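Long-range contacts in EtuB protein (Clostridium kluyveri DSM 555, PDB 3IO0), which probably forms part of the shell of a bacterial microcompartment linked to ethanol utilisation, as a trimeric protein with tandem BMC domains: residues Val19-Asp24 and Ala91-Ala96; Ala51-Ala56 and Ile84-Lys89. One frame throughout, in Å; residues are numbered along the deposited sequence.

Interaction 1. Residues Val19-Asp24 and Ala91-Ala96; sequences VIANVD and ADVSDA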
loop_
_atom_site.group_PDB
_atom_site.type_symbol
_atom_site.label_atom_id
_atom_site.label_comp_id
_atom_site.label_asym_id
_atom_site.label_seq_id
_atom_site.Cartn_x
_atom_site.Cartn_y
_atom_site.Cartn_z
ATOM N N VAL A 19 -18.308 17.149 -8.688
ATOM C CA VAL A 19 -18.001 18.471 -9.196
ATOM C C VAL A 19 -17.991 19.437 -8.023
ATOM O O VAL A 19 -18.883 19.376 -7.191
ATOM C CB VAL A 19 -19.049 18.888 -10.233
ATOM C CG1 VAL A 19 -19.086 20.366 -10.385
ATOM C CG2 VAL A 19 -18.732 18.252 -11.566
ATOM N N ILE A 20 -16.979 20.293 -7.922
ATOM C CA ILE A 20 -17.042 21.385 -6.955
ATOM C C ILE A 20 -17.014 22.713 -7.694
ATOM O O ILE A 20 -16.121 22.971 -8.496
ATOM C CB ILE A 20 -15.944 21.319 -5.870
ATOM C CG1 ILE A 20 -16.166 20.099 -4.972
ATOM C CG2 ILE A 20 -15.912 22.623 -5.037
ATOM C CD1 ILE A 20 -15.110 19.892 -3.886
ATOM N N ALA A 21 -18.014 23.542 -7.408
ATOM C CA ALA A 21 -18.242 24.788 -8.138
ATOM C C ALA A 21 -17.160 25.836 -7.900
ATOM O O ALA A 21 -16.611 26.405 -8.854
ATOM C CB ALA A 21 -19.607 25.345 -7.788
ATOM N N ASN A 22 -16.853 26.082 -6.633
ATOM C CA ASN A 22 -15.915 27.128 -6.286
ATOM C C ASN A 22 -14.996 26.729 -5.156
ATOM O O ASN A 22 -15.250 27.070 -4.004
ATOM C CB ASN A 22 -16.681 28.389 -5.913
ATOM C CG ASN A 22 -16.579 29.459 -6.971
ATOM O OD1 ASN A 22 -17.538 29.734 -7.697
ATOM N ND2 ASN A 22 -15.406 30.068 -7.070
ATOM N N VAL A 23 -13.920 26.021 -5.483
ATOM C CA VAL A 23 -13.076 25.394 -4.465
ATOM C C VAL A 23 -12.533 26.439 -3.507
ATOM O O VAL A 23 -12.065 27.488 -3.936
ATOM C CB VAL A 23 -11.924 24.581 -5.101
ATOM C CG1 VAL A 23 -11.040 23.935 -4.029
ATOM C CG2 VAL A 23 -12.479 23.525 -6.036
ATOM N N ASP A 24 -12.622 26.153 -2.211
ATOM C CA ASP A 24 -12.097 27.062 -1.203
ATOM C C ASP A 24 -10.652 27.407 -1.499
ATOM O O ASP A 24 -9.859 26.527 -1.818
ATOM C CB ASP A 24 -12.218 26.474 0.199
ATOM C CG ASP A 24 -11.994 27.521 1.281
ATOM O OD1 ASP A 24 -13.006 28.001 1.856
ATOM O OD2 ASP A 24 -10.814 27.885 1.528
ATOM N N ALA A 91 -12.606 26.897 -15.696
ATOM C CA ALA A 91 -13.094 28.209 -15.276
ATOM C C ALA A 91 -14.586 28.130 -14.941
ATOM O O ALA A 91 -15.072 28.831 -14.058
ATOM C CB ALA A 91 -12.838 29.241 -16.364
ATOM N N ASP A 92 -15.298 27.254 -15.640
ATOM C CA ASP A 92 -16.738 27.143 -15.487
ATOM C C ASP A 92 -17.135 25.735 -15.035
ATOM O O ASP A 92 -16.773 24.732 -15.659
ATOM C CB ASP A 92 -17.410 27.495 -16.821
ATOM C CG ASP A 92 -18.918 27.718 -16.699
ATOM O OD1 ASP A 92 -19.630 26.941 -16.008
ATOM O OD2 ASP A 92 -19.394 28.673 -17.350
ATOM N N VAL A 93 -17.899 25.678 -13.952
ATOM C CA VAL A 93 -18.354 24.417 -13.368
ATOM C C VAL A 93 -18.990 23.465 -14.378
ATOM O O VAL A 93 -18.778 22.255 -14.303
ATOM C CB VAL A 93 -19.374 24.658 -12.248
ATOM C CG1 VAL A 93 -19.249 23.584 -11.204
ATOM C CG2 VAL A 93 -19.170 26.057 -11.617
ATOM N N SER A 94 -19.769 24.004 -15.315
ATOM C CA SER A 94 -20.524 23.160 -16.249
ATOM C C SER A 94 -19.612 22.473 -17.248
ATOM O O SER A 94 -19.938 21.388 -17.738
ATOM C CB SER A 94 -21.599 23.956 -16.985
ATOM O OG SER A 94 -21.003 24.973 -17.764
ATOM N N ASP A 95 -18.483 23.114 -17.554
ATOM C CA ASP A 95 -17.436 22.483 -18.350
ATOM C C ASP A 95 -16.856 21.278 -17.604
ATOM O O ASP A 95 -16.709 20.193 -18.172
ATOM C CB ASP A 95 -16.326 23.482 -18.674
ATOM C CG ASP A 95 -16.744 24.527 -19.704
ATOM O OD1 ASP A 95 -17.448 24.169 -20.679
ATOM O OD2 ASP A 95 -16.341 25.704 -19.539
ATOM N N ALA A 96 -16.543 21.477 -16.327
ATOM C CA ALA A 96 -16.062 20.399 -15.476
ATOM C C ALA A 96 -17.109 19.297 -15.352
ATOM O O ALA A 96 -16.791 18.118 -15.540
ATOM C CB ALA A 96 -15.666 20.926 -14.113
#
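Val-93 packs against Val-19 and Ala-21 where the end of strand 15-20 passes the first turn of helix 93-111, the helix that follows strand 84-90 in the first, circularly permuted BMC repeat. The Val-93 side chain can be followed outward. Its CA-CB bond points at segment 19-24, and CB lies 4.3 Å from Ala-21 CA. Both methyls meet Ala-21, and CG1 also meets Val-19. From Val-93 CG1, Val-19 CG1 is 3.3 Å away and Ala-21 CA 3.4 Å, in directions roughly at right angles. Val-93 CG2 comes 3.8 Å from Ala-21 O. Ala-21 CB lies 3.9 Å from both Val-93 CG1 and Val-93 CG2. Val-19 reaches the helix with two branches. Its CG1 is anti to the backbone N (chi1 158°) and meets Val-93. Its CG2 lies near Ala-96, and further along the helix the side chain touches Arg-97 and Val-100. Asp-92 is the N-cap. Its OD1 accepts from Ser-94 N at 3.0 Å, on the anti side, and also from Ser-94 OG, well above the carboxylate plane. Both donors come from the same face. Beyond the strand, Asn-22 O accepts a hydrogen bond from Lys-166 of the second subunit. Backbone bonds tie Val-19 and Ile-20 to Glu-6 and Ile-40. The contact between the segments is thus apolar, made mainly by methyl groups.

Interaction 2. Residues Ala51-Ala56 and Ile84-Lys89; sequences AQMMAA and IFIVLK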
loop_
_atom_site.group_PDB
_atom_site.type_symbol
_atom_site.label_atom_id
_atom_site.label_comp_id
_atom_site.label_asym_id
_atom_site.label_seq_id
_atom_site.Cartn_x
_atom_site.Cartn_y
_atom_site.Cartn_z
ATOM N N ALA A 51 -8.323 2.251 -16.913
ATOM C CA ALA A 51 -9.680 2.329 -17.455
ATOM C C ALA A 51 -10.287 3.721 -17.271
ATOM O O ALA A 51 -10.789 4.324 -18.228
ATOM C CB ALA A 51 -10.566 1.273 -16.823
ATOM N N GLN A 52 -10.228 4.230 -16.040
ATOM C CA GLN A 52 -10.786 5.538 -15.732
ATOM C C GLN A 52 -9.992 6.615 -16.446
ATOM O O GLN A 52 -10.560 7.578 -16.947
ATOM C CB GLN A 52 -10.804 5.797 -14.225
ATOM C CG GLN A 52 -11.890 5.048 -13.455
ATOM C CD GLN A 52 -11.462 3.659 -12.998
ATOM O OE1 GLN A 52 -10.473 3.108 -13.470
ATOM N NE2 GLN A 52 -12.216 3.090 -12.071
ATOM N N MET A 53 -8.672 6.441 -16.499
ATOM C CA MET A 53 -7.802 7.368 -17.224
ATOM C C MET A 53 -8.228 7.429 -18.690
ATOM O O MET A 53 -8.352 8.520 -19.243
ATOM C CB MET A 53 -6.322 6.979 -17.083
ATOM C CG MET A 53 -5.780 7.062 -15.658
ATOM S SD MET A 53 -3.970 7.119 -15.522
ATOM C CE MET A 53 -3.581 5.387 -15.574
ATOM N N MET A 54 -8.481 6.269 -19.303
ATOM C CA MET A 54 -8.962 6.223 -20.687
ATOM C C MET A 54 -10.213 7.082 -20.832
ATOM O O MET A 54 -10.270 7.965 -21.697
ATOM C CB MET A 54 -9.262 4.794 -21.146
ATOM C CG MET A 54 -8.050 3.922 -21.522
ATOM S SD MET A 54 -6.896 4.579 -22.750
ATOM C CE MET A 54 -8.082 5.254 -23.937
ATOM N N ALA A 55 -11.200 6.831 -19.967
ATOM C CA ALA A 55 -12.458 7.583 -19.961
ATOM C C ALA A 55 -12.241 9.082 -19.737
ATOM O O ALA A 55 -12.872 9.895 -20.390
ATOM C CB ALA A 55 -13.412 7.017 -18.934
ATOM N N ALA A 56 -11.338 9.449 -18.837
ATOM C CA ALA A 56 -11.068 10.855 -18.581
ATOM C C ALA A 56 -10.307 11.526 -19.739
ATOM O O ALA A 56 -10.476 12.727 -19.993
ATOM C CB ALA A 56 -10.322 11.017 -17.276
ATOM N N ILE A 84 -7.673 4.998 -8.177
ATOM C CA ILE A 84 -7.615 6.165 -9.085
ATOM C C ILE A 84 -8.234 7.474 -8.572
ATOM O O ILE A 84 -9.345 7.478 -8.038
ATOM C CB ILE A 84 -8.041 5.831 -10.540
ATOM C CG1 ILE A 84 -7.809 7.019 -11.469
ATOM C CG2 ILE A 84 -9.463 5.407 -10.608
ATOM C CD1 ILE A 84 -6.357 7.298 -11.795
ATOM N N PHE A 85 -7.500 8.574 -8.735
ATOM C CA PHE A 85 -7.970 9.890 -8.309
ATOM C C PHE A 85 -7.574 10.967 -9.312
ATOM O O PHE A 85 -6.413 11.381 -9.383
ATOM C CB PHE A 85 -7.447 10.224 -6.918
ATOM C CG PHE A 85 -7.856 11.583 -6.411
ATOM C CD1 PHE A 85 -9.188 11.864 -6.114
ATOM C CD2 PHE A 85 -6.900 12.572 -6.191
ATOM C CE1 PHE A 85 -9.569 13.124 -5.623
ATOM C CE2 PHE A 85 -7.267 13.823 -5.712
ATOM C CZ PHE A 85 -8.610 14.100 -5.422
ATOM N N ILE A 86 -8.562 11.405 -10.091
ATOM C CA ILE A 86 -8.355 12.350 -11.180
ATOM C C ILE A 86 -9.133 13.617 -10.888
ATOM O O ILE A 86 -10.335 13.561 -10.605
ATOM C CB ILE A 86 -8.820 11.756 -12.517
ATOM C CG1 ILE A 86 -7.951 10.556 -12.884
ATOM C CG2 ILE A 86 -8.762 12.795 -13.615
ATOM C CD1 ILE A 86 -8.547 9.662 -13.950
ATOM N N VAL A 87 -8.438 14.754 -10.934
ATOM C CA VAL A 87 -9.075 16.053 -10.769
ATOM C C VAL A 87 -8.833 16.897 -12.007
ATOM O O VAL A 87 -7.691 17.137 -12.391
ATOM C CB VAL A 87 -8.609 16.797 -9.485
ATOM C CG1 VAL A 87 -9.247 18.161 -9.384
ATOM C CG2 VAL A 87 -8.975 16.001 -8.255
ATOM N N LEU A 88 -9.931 17.321 -12.628
ATOM C CA LEU A 88 -9.909 18.214 -13.772
ATOM C C LEU A 88 -10.305 19.611 -13.322
ATOM O O LEU A 88 -11.195 19.756 -12.478
ATOM C CB LEU A 88 -10.899 17.729 -14.825
ATOM C CG LEU A 88 -10.780 16.295 -15.328
ATOM C CD1 LEU A 88 -11.888 15.983 -16.320
ATOM C CD2 LEU A 88 -9.414 16.086 -15.952
ATOM N N LYS A 89 -9.652 20.632 -13.877
ATOM C CA LYS A 89 -9.965 22.024 -13.553
ATOM C C LYS A 89 -10.547 22.797 -14.734
ATOM O O LYS A 89 -10.210 22.539 -15.899
ATOM C CB LYS A 89 -8.740 22.744 -12.992
ATOM C CG LYS A 89 -7.544 22.824 -13.925
ATOM C CD LYS A 89 -6.422 23.642 -13.289
ATOM C CE LYS A 89 -5.204 23.735 -14.188
ATOM N NZ LYS A 89 -4.016 24.109 -13.389
#
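Ile-84 and Ile-86 of the strand push their side chains into the surface of helix 50-61. Ile-86 is the central bump. Its CG1 is anti to the carbonyl carbon (chi1 -65°), and CD1 at the tip enters a shallow hollow formed by Gln-52, Met-53 and Ala-56. CD1 is 4.0 Å from Ala-56 CB, 4.1 Å from Met-53 CA and 4.2 Å from Gln-52 O. The Met-53 side chain crosses that of Ile-86 at about a right angle, and its CG borders the hollow. Ile-84 fills the next place with two branches. Its CD1 rests 3.9 Å from Met-53 CG. Its CG2 lies directly over the flat amide of Gln-52, 3.6 Å above CD, and stays close to OE1 and NE2 as well. The Gln-52 chain bends at chi2 (88°), which turns CD over this methyl. The amide nitrogen has its polar partner elsewhere, in Val-47 O. The small Ala-56 leaves its CB as a low wall beside Ile-86. The short axes run nearly parallel, 18° apart, with a closest approach of 9.3 Å. Such packing of a helix on its sheet belongs to the BMC core. Strand 84-90 lies between strands 39-45 and 66-71. Met-53 also touches Ile-133, Phe-134 and Phe-138 of helix 132-138, and Met-54 meets strand 120-127.

Interactions 1 and 2 lie on the same five-stranded antiparallel sheet, in the first of the two BMC repeats. Their centres are about 16 Å apart. Strand 84-90 runs directly into helix 93-111, so segment 84-89 is followed almost at once by segment 91-96. Along the chain, interaction 2 is nested inside the loop that interaction 1 closes. Interaction 2 lies deep, its centre about 7 Å from the centre of the chain, and interaction 1 lies further out, at about 23 Å. Both areas reach the second subunit, where Ile-20 packs on Ile-159 and Phe-85 on Ala-154 of that subunit. The two contacts pack different helices on one sheet close to a subunit boundary.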